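Local structure of SusD-like protein BACOVA_02651 (Bacteroides ovatus, 5E75) at residues Tyr14-Tyr28 and Ser100-Ala113. The protein binds polysaccharide at the cell surface and probably mediates xyloglucan binding before the glycan is transported into the periplasm for degradation. Sequence-based numbering, arbitrary orientation.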
ATOM      1  N   TYR A  14     -31.055  12.187   7.450  1.00 20.11           N
ATOM      2  CA  TYR A  14     -31.053  10.727   7.372  1.00 21.13           C
ATOM      3  C   TYR A  14     -32.055  10.168   8.378  1.00 20.89           C
ATOM      4  O   TYR A  14     -31.950  10.428   9.574  1.00 21.20           O
ATOM      5  CB  TYR A  14     -29.638  10.177   7.630  1.00 21.80           C
ATOM      6  CG  TYR A  14     -28.590  10.833   6.761  1.00 21.76           C
ATOM      7  CD1 TYR A  14     -28.510  10.544   5.405  1.00 24.00           C
ATOM      8  CD2 TYR A  14     -27.702  11.760   7.287  1.00 22.40           C
ATOM      9  CE1 TYR A  14     -27.567  11.152   4.596  1.00 26.66           C
ATOM     10  CE2 TYR A  14     -26.748  12.372   6.487  1.00 28.66           C
ATOM     11  CZ  TYR A  14     -26.691  12.065   5.138  1.00 24.82           C
ATOM     12  OH  TYR A  14     -25.757  12.671   4.321  1.00 27.41           O
ATOM     13  N   THR A  15     -33.026   9.404   7.883  1.00 19.64           N
ATOM     14  CA  THR A  15     -34.124   8.918   8.712  1.00 21.79           C
ATOM     15  C   THR A  15     -34.124   7.397   8.859  1.00 22.91           C
ATOM     16  O   THR A  15     -35.023   6.829   9.488  1.00 23.08           O
ATOM     17  CB  THR A  15     -35.493   9.384   8.161  1.00 28.42           C
ATOM     18  OG1 THR A  15     -35.763   8.732   6.916  1.00 26.08           O
ATOM     19  CG2 THR A  15     -35.501  10.900   7.956  1.00 32.54           C
ATOM     20  N   SER A  16     -33.111   6.737   8.300  1.00 16.51           N
ATOM     21  CA  SER A  16     -32.937   5.299   8.509  1.00 17.90           C
ATOM     22  C   SER A  16     -31.464   4.956   8.558  1.00 15.78           C
ATOM     23  O   SER A  16     -30.626   5.713   8.066  1.00 15.37           O
ATOM     24  CB  SER A  16     -33.619   4.479   7.407  1.00 18.78           C
ATOM     25  OG  SER A  16     -32.933   4.564   6.171  1.00 20.83           O
ATOM     26  N   ASP A  17     -31.157   3.806   9.141  1.00 15.53           N
ATOM     27  CA  ASP A  17     -29.785   3.321   9.184  1.00 14.15           C
ATOM     28  C   ASP A  17     -29.235   3.171   7.759  1.00 14.44           C
ATOM     29  O   ASP A  17     -28.089   3.544   7.487  1.00 15.76           O
ATOM     30  CB  ASP A  17     -29.712   1.991   9.931  1.00 13.52           C
ATOM     31  CG  ASP A  17     -29.952   2.134  11.418  1.00 14.54           C
ATOM     32  OD1 ASP A  17     -30.241   3.256  11.873  1.00 16.60           O
ATOM     33  OD2 ASP A  17     -29.869   1.120  12.126  1.00 16.77           O
ATOM     34  N   GLU A  18     -30.059   2.675   6.837  1.00 16.24           N
ATOM     35  CA  GLU A  18     -29.608   2.453   5.465  1.00 17.51           C
ATOM     36  C   GLU A  18     -29.291   3.767   4.746  1.00 17.46           C
ATOM     37  O   GLU A  18     -28.345   3.838   3.954  1.00 16.89           O
ATOM     38  CB  GLU A  18     -30.637   1.637   4.689  1.00 23.11           C
ATOM     39  CG  GLU A  18     -30.751   0.195   5.177  1.00 23.20           C
ATOM     40  CD  GLU A  18     -31.712   0.023   6.335  1.00 29.83           C
ATOM     41  OE1 GLU A  18     -32.265   1.031   6.848  1.00 25.40           O
ATOM     42  OE2 GLU A  18     -31.926  -1.142   6.732  1.00 28.69           O
ATOM     43  N   ALA A  19     -30.050   4.816   5.052  1.00 15.49           N
ATOM     44  CA  ALA A  19     -29.797   6.115   4.453  1.00 15.20           C
ATOM     45  C   ALA A  19     -28.461   6.657   4.933  1.00 14.16           C
ATOM     46  O   ALA A  19     -27.700   7.242   4.158  1.00 16.12           O
ATOM     47  CB  ALA A  19     -30.922   7.098   4.789  1.00 17.03           C
ATOM     48  N   LEU A  20     -28.166   6.459   6.213  1.00 14.78           N
ATOM     49  CA  LEU A  20     -26.915   6.926   6.759  1.00 14.44           C
ATOM     50  C   LEU A  20     -25.765   6.149   6.131  1.00 15.68           C
ATOM     51  O   LEU A  20     -24.713   6.710   5.832  1.00 15.02           O
ATOM     52  CB  LEU A  20     -26.906   6.769   8.278  1.00 16.35           C
ATOM     53  CG  LEU A  20     -25.606   7.157   8.977  1.00 14.91           C
ATOM     54  CD1 LEU A  20     -25.210   8.597   8.659  1.00 19.99           C
ATOM     55  CD2 LEU A  20     -25.743   6.977  10.476  1.00 13.63           C
ATOM     56  N   GLU A  21     -25.969   4.857   5.924  1.00 14.50           N
ATOM     57  CA  GLU A  21     -24.935   4.034   5.301  1.00 14.14           C
ATOM     58  C   GLU A  21     -24.626   4.474   3.864  1.00 14.76           C
ATOM     59  O   GLU A  21     -23.479   4.391   3.416  1.00 13.24           O
ATOM     60  CB  GLU A  21     -25.323   2.559   5.343  1.00 15.70           C
ATOM     61  CG  GLU A  21     -25.169   1.939   6.707  1.00 23.19           C
ATOM     62  CD  GLU A  21     -26.134   0.786   6.925  1.00 29.57           C
ATOM     63  OE1 GLU A  21     -26.553   0.153   5.927  1.00 33.02           O
ATOM     64  OE2 GLU A  21     -26.478   0.524   8.093  1.00 31.18           O
ATOM     65  N   ALA A  22     -25.632   4.950   3.146  1.00 14.91           N
ATOM     66  CA  ALA A  22     -25.410   5.493   1.811  1.00 15.54           C
ATOM     67  C   ALA A  22     -24.496   6.729   1.873  1.00 15.66           C
ATOM     68  O   ALA A  22     -23.706   6.971   0.956  1.00 19.56           O
ATOM     69  CB  ALA A  22     -26.746   5.819   1.136  1.00 17.82           C
ATOM     70  N   ALA A  23     -24.576   7.496   2.959  1.00 15.75           N
ATOM     71  CA  ALA A  23     -23.715   8.657   3.157  1.00 19.35           C
ATOM     72  C   ALA A  23     -22.276   8.314   3.574  1.00 19.16           C
ATOM     73  O   ALA A  23     -21.351   9.117   3.373  1.00 19.30           O
ATOM     74  CB  ALA A  23     -24.342   9.605   4.178  1.00 25.32           C
ATOM     75  N   THR A  24     -22.066   7.145   4.167  1.00 14.11           N
ATOM     76  CA  THR A  24     -20.728   6.749   4.586  1.00 13.47           C
ATOM     77  C   THR A  24     -20.002   5.925   3.505  1.00 14.49           C
ATOM     78  O   THR A  24     -18.783   5.794   3.530  1.00 13.53           O
ATOM     79  CB  THR A  24     -20.761   5.960   5.910  1.00 16.48           C
ATOM     80  OG1 THR A  24     -21.513   4.759   5.741  1.00 14.56           O
ATOM     81  CG2 THR A  24     -21.399   6.799   7.009  1.00 20.43           C
ATOM     82  N   ALA A  25     -20.752   5.381   2.551  1.00 12.01           N
ATOM     83  CA  ALA A  25     -20.158   4.581   1.476  1.00 11.23           C
ATOM     84  C   ALA A  25     -19.039   5.316   0.731  1.00 11.37           C
ATOM     85  O   ALA A  25     -18.030   4.702   0.417  1.00 10.31           O
ATOM     86  CB  ALA A  25     -21.239   4.102   0.520  1.00 12.23           C
ATOM     87  N   PRO A  26     -19.172   6.629   0.492  1.00  9.28           N
ATOM     88  CA  PRO A  26     -18.083   7.297  -0.234  1.00 11.33           C
ATOM     89  C   PRO A  26     -16.745   7.375   0.524  1.00  9.14           C
ATOM     90  O   PRO A  26     -15.717   7.683  -0.096  1.00 10.06           O
ATOM     91  CB  PRO A  26     -18.634   8.704  -0.493  1.00 11.06           C
ATOM     92  CG  PRO A  26     -20.133   8.566  -0.396  1.00 15.91           C
ATOM     93  CD  PRO A  26     -20.347   7.515   0.644  1.00 13.17           C
ATOM     94  N   LEU A  27     -16.735   7.096   1.826  1.00  9.97           N
ATOM     95  CA  LEU A  27     -15.466   6.975   2.559  1.00 10.33           C
ATOM     96  C   LEU A  27     -14.560   5.879   2.012  1.00 10.70           C
ATOM     97  O   LEU A  27     -13.361   5.872   2.278  1.00 10.99           O
ATOM     98  CB  LEU A  27     -15.725   6.688   4.040  1.00 10.93           C
ATOM     99  CG  LEU A  27     -16.319   7.806   4.888  1.00 11.09           C
ATOM    100  CD1 LEU A  27     -16.742   7.260   6.241  1.00 13.35           C
ATOM    101  CD2 LEU A  27     -15.326   8.949   5.065  1.00 13.74           C
ATOM    102  N   TYR A  28     -15.145   4.952   1.263  1.00 10.11           N
ATOM    103  CA  TYR A  28     -14.404   3.824   0.724  1.00 11.04           C
ATOM    104  C   TYR A  28     -13.991   4.016  -0.729  1.00 10.22           C
ATOM    105  O   TYR A  28     -13.320   3.152  -1.280  1.00 10.47           O
ATOM    106  CB  TYR A  28     -15.246   2.554   0.816  1.00 11.63           C
ATOM    107  CG  TYR A  28     -15.528   2.067   2.226  1.00  9.82           C
ATOM    108  CD1 TYR A  28     -16.568   2.602   2.996  1.00 10.88           C
ATOM    109  CD2 TYR A  28     -14.784   1.038   2.771  1.00 10.19           C
ATOM    110  CE1 TYR A  28     -16.822   2.129   4.282  1.00 11.23           C
ATOM    111  CE2 TYR A  28     -15.032   0.569   4.051  1.00  9.47           C
ATOM    112  CZ  TYR A  28     -16.044   1.106   4.794  1.00 10.10           C
ATOM    113  OH  TYR A  28     -16.244   0.612   6.064  1.00 11.10           O
ATOM    114  N   SER A 100     -35.191   7.833  14.389  1.00 34.27           N
ATOM    115  CA  SER A 100     -35.319   6.504  13.791  1.00 32.33           C
ATOM    116  C   SER A 100     -33.982   5.845  13.408  1.00 30.76           C
ATOM    117  O   SER A 100     -33.937   4.654  13.108  1.00 29.68           O
ATOM    118  CB  SER A 100     -36.261   6.558  12.592  1.00 34.33           C
ATOM    119  OG  SER A 100     -36.023   7.720  11.824  1.00 41.61           O
ATOM    120  N   VAL A 101     -32.897   6.616  13.428  1.00 24.93           N
ATOM    121  CA  VAL A 101     -31.557   6.064  13.214  1.00 21.30           C
ATOM    122  C   VAL A 101     -31.019   5.499  14.532  1.00 17.25           C
ATOM    123  O   VAL A 101     -31.045   6.171  15.564  1.00 21.58           O
ATOM    124  CB  VAL A 101     -30.606   7.132  12.671  1.00 19.34           C
ATOM    125  CG1 VAL A 101     -29.243   6.531  12.408  1.00 18.36           C
ATOM    126  CG2 VAL A 101     -31.161   7.743  11.388  1.00 18.41           C
ATOM    127  N   SER A 102     -30.528   4.263  14.506  1.00 14.01           N
ATOM    128  CA  SER A 102     -30.098   3.572  15.716  1.00 13.80           C
ATOM    129  C   SER A 102     -28.719   4.010  16.206  1.00 15.95           C
ATOM    130  O   SER A 102     -27.888   4.478  15.430  1.00 14.32           O
ATOM    131  CB  SER A 102     -30.056   2.060  15.484  1.00 14.70           C
ATOM    132  OG  SER A 102     -28.992   1.699  14.607  1.00 15.59           O
ATOM    133  N   GLU A 103     -28.474   3.843  17.499  1.00 14.97           N
ATOM    134  CA  GLU A 103     -27.164   4.141  18.061  1.00 15.64           C
ATOM    135  C   GLU A 103     -26.099   3.223  17.458  1.00 15.71           C
ATOM    136  O   GLU A 103     -24.967   3.655  17.235  1.00 14.99           O
ATOM    137  CB  GLU A 103     -27.208   4.057  19.598  1.00 19.06           C
ATOM    138  CG  GLU A 103     -25.864   4.249  20.303  1.00 17.56           C
ATOM    139  CD  GLU A 103     -25.335   5.684  20.250  1.00 14.41           C
ATOM    140  OE1 GLU A 103     -25.968   6.559  19.630  1.00 17.06           O
ATOM    141  OE2 GLU A 103     -24.260   5.926  20.831  1.00 15.49           O
ATOM    142  N   ALA A 104     -26.439   1.971  17.167  1.00 16.32           N
ATOM    143  CA  ALA A 104     -25.520   1.070  16.494  1.00 18.00           C
ATOM    144  C   ALA A 104     -25.055   1.675  15.175  1.00 15.35           C
ATOM    145  O   ALA A 104     -23.872   1.666  14.867  1.00 15.12           O
ATOM    146  CB  ALA A 104     -26.185  -0.289  16.252  1.00 21.16           C
ATOM    147  N   ALA A 105     -25.984   2.215  14.404  1.00 12.94           N
ATOM    148  CA  ALA A 105     -25.633   2.766  13.108  1.00 13.79           C
ATOM    149  C   ALA A 105     -24.830   4.063  13.251  1.00 12.82           C
ATOM    150  O   ALA A 105     -23.899   4.309  12.479  1.00 11.42           O
ATOM    151  CB  ALA A 105     -26.868   2.987  12.290  1.00 14.09           C
ATOM    152  N   LYS A 106     -25.171   4.885  14.232  1.00 11.32           N
ATOM    153  CA  LYS A 106     -24.482   6.154  14.415  1.00 11.27           C
ATOM    154  C   LYS A 106     -23.026   5.927  14.800  1.00 11.51           C
ATOM    155  O   LYS A 106     -22.116   6.540  14.230  1.00 10.97           O
ATOM    156  CB  LYS A 106     -25.210   7.016  15.457  1.00 12.14           C
ATOM    157  CG  LYS A 106     -26.512   7.591  14.919  1.00 13.93           C
ATOM    158  CD  LYS A 106     -26.992   8.774  15.743  1.00 23.26           C
ATOM    159  CE  LYS A 106     -28.005   8.372  16.728  1.00 34.22           C
ATOM    160  NZ  LYS A 106     -28.456   9.573  17.482  1.00 26.05           N
ATOM    161  N   THR A 107     -22.803   5.030  15.743  1.00  9.83           N
ATOM    162  CA  THR A 107     -21.453   4.728  16.188  1.00 11.31           C
ATOM    163  C   THR A 107     -20.651   3.974  15.136  1.00 13.15           C
ATOM    164  O   THR A 107     -19.447   4.178  15.027  1.00 10.39           O
ATOM    165  CB  THR A 107     -21.444   3.946  17.522  1.00 13.80           C
ATOM    166  OG1 THR A 107     -22.203   2.734  17.412  1.00 15.05           O
ATOM    167  CG2 THR A 107     -22.025   4.801  18.652  1.00 13.88           C
ATOM    168  N   LYS A 108     -21.307   3.122  14.351  1.00 10.43           N
ATOM    169  CA  LYS A 108     -20.637   2.464  13.234  1.00 11.83           C
ATOM    170  C   LYS A 108     -20.162   3.504  12.219  1.00 10.91           C
ATOM    171  O   LYS A 108     -19.038   3.417  11.709  1.00 10.29           O
ATOM    172  CB  LYS A 108     -21.581   1.453  12.584  1.00 14.27           C
ATOM    173  CG  LYS A 108     -21.056   0.788  11.326  1.00 22.04           C
ATOM    174  CD  LYS A 108     -22.029  -0.305  10.923  1.00 28.39           C
ATOM    175  CE  LYS A 108     -21.897  -0.674   9.465  1.00 39.77           C
ATOM    176  NZ  LYS A 108     -22.123   0.468   8.517  1.00 32.22           N
ATOM    177  N   ALA A 109     -21.001   4.490  11.920  1.00  9.20           N
ATOM    178  CA  ALA A 109     -20.631   5.514  10.951  1.00  8.98           C
ATOM    179  C   ALA A 109     -19.459   6.362  11.443  1.00  9.90           C
ATOM    180  O   ALA A 109     -18.521   6.651  10.685  1.00  9.49           O
ATOM    181  CB  ALA A 109     -21.838   6.414  10.640  1.00  9.54           C
ATOM    182  N   ILE A 110     -19.505   6.768  12.709  1.00 10.01           N
ATOM    183  CA  ILE A 110     -18.389   7.500  13.296  1.00 10.05           C
ATOM    184  C   ILE A 110     -17.139   6.633  13.272  1.00 10.49           C
ATOM    185  O   ILE A 110     -16.047   7.121  12.964  1.00 10.22           O
ATOM    186  CB  ILE A 110     -18.702   7.967  14.733  1.00  9.46           C
ATOM    187  CG1 ILE A 110     -19.836   9.001  14.694  1.00 12.26           C
ATOM    188  CG2 ILE A 110     -17.468   8.582  15.388  1.00 11.90           C
ATOM    189  CD1 ILE A 110     -20.485   9.255  16.069  1.00 13.31           C
ATOM    190  N   ALA A 111     -17.291   5.351  13.582  1.00  9.53           N
ATOM    191  CA  ALA A 111     -16.142   4.444  13.597  1.00  8.80           C
ATOM    192  C   ALA A 111     -15.522   4.271  12.211  1.00  9.72           C
ATOM    193  O   ALA A 111     -14.299   4.236  12.086  1.00  9.58           O
ATOM    194  CB  ALA A 111     -16.538   3.084  14.175  1.00  9.77           C
ATOM    195  N   GLU A 112     -16.349   4.160  11.169  1.00  9.59           N
ATOM    196  CA  GLU A 112     -15.805   4.042   9.822  1.00  8.80           C
ATOM    197  C   GLU A 112     -15.081   5.324   9.434  1.00 10.05           C
ATOM    198  O   GLU A 112     -13.997   5.267   8.838  1.00  9.37           O
ATOM    199  CB  GLU A 112     -16.920   3.740   8.832  1.00 10.93           C
ATOM    200  CG  GLU A 112     -17.519   2.360   8.992  1.00 13.48           C
ATOM    201  CD  GLU A 112     -18.684   2.153   8.049  1.00 17.89           C
ATOM    202  OE1 GLU A 112     -19.732   2.809   8.227  1.00 24.90           O
ATOM    203  OE2 GLU A 112     -18.543   1.388   7.085  1.00 14.16           O
ATOM    204  N   ALA A 113     -15.662   6.475   9.763  1.00  8.87           N
ATOM    205  CA  ALA A 113     -15.037   7.763   9.488  1.00  8.48           C
ATOM    206  C   ALA A 113     -13.689   7.845  10.206  1.00  9.51           C
ATOM    207  O   ALA A 113     -12.684   8.202   9.595  1.00  9.49           O
ATOM    208  CB  ALA A 113     -15.945   8.891   9.923  1.00  9.76           C
TER
HETATM  209  O   HOH W   1     -33.411   2.670  10.739  1.00 28.32           O
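Two helices of the N-terminal, alpha-helical part of this SusD-family fold run side by side in the same direction, helix 17-24 and the first part, 103-113, of helix 103-125, the axes of these segments 5° apart and 9.9 Å at closest approach; they illustrate how one helix start can be tied to another. Asp-17, in the first turn of its helix, takes hold of Ser-102, the N-cap of the other. Its OD1 accepts from Ser-102 N at 2.8 Å through the syn lone pair, in a nearly straight bond. Its OD2 receives Ser-102 OG at 2.7 Å, also on the syn side but 30° out of the carboxylate plane. The same OG accepts from Ala-105 N, so the hydroxyl is gripped on both counts, donating to the carboxylate and accepting the capping bond. With CG anti to its own carbonyl carbon, Asp-17 lays the carboxylate over the methyl of Ala-105, CG to CB 3.3 Å. With an alanine here, Ser-102 N and OG would probably lose the carboxylate they share, leaving the start of the second helix less firmly tied. Farther along, the contact is apolar: Leu-20 CD2 lies 3.9 Å from Ala-109 CB and also meets Val-101 CG1, while Thr-24 CG2 rests on the same Ala-109 methyl. At the far end Tyr-28 OH donates to Glu-112 OE2 at 2.6 Å, meeting it on the anti side, with ring and carboxylate planes 59° apart. Glu-112 OE1 has a long salt bridge with Lys-108 NZ. Arg-177 completes this buried polar group, forming a salt bridge with Glu-112 OE2 and a hydrogen bond with Thr-24 OG1. Helix 70-95 packs against both partners, through Met-85 on Leu-27 and Val-93 on Ala-109, while helix 151-168 touches Thr-107 and Ile-110 of the second helix.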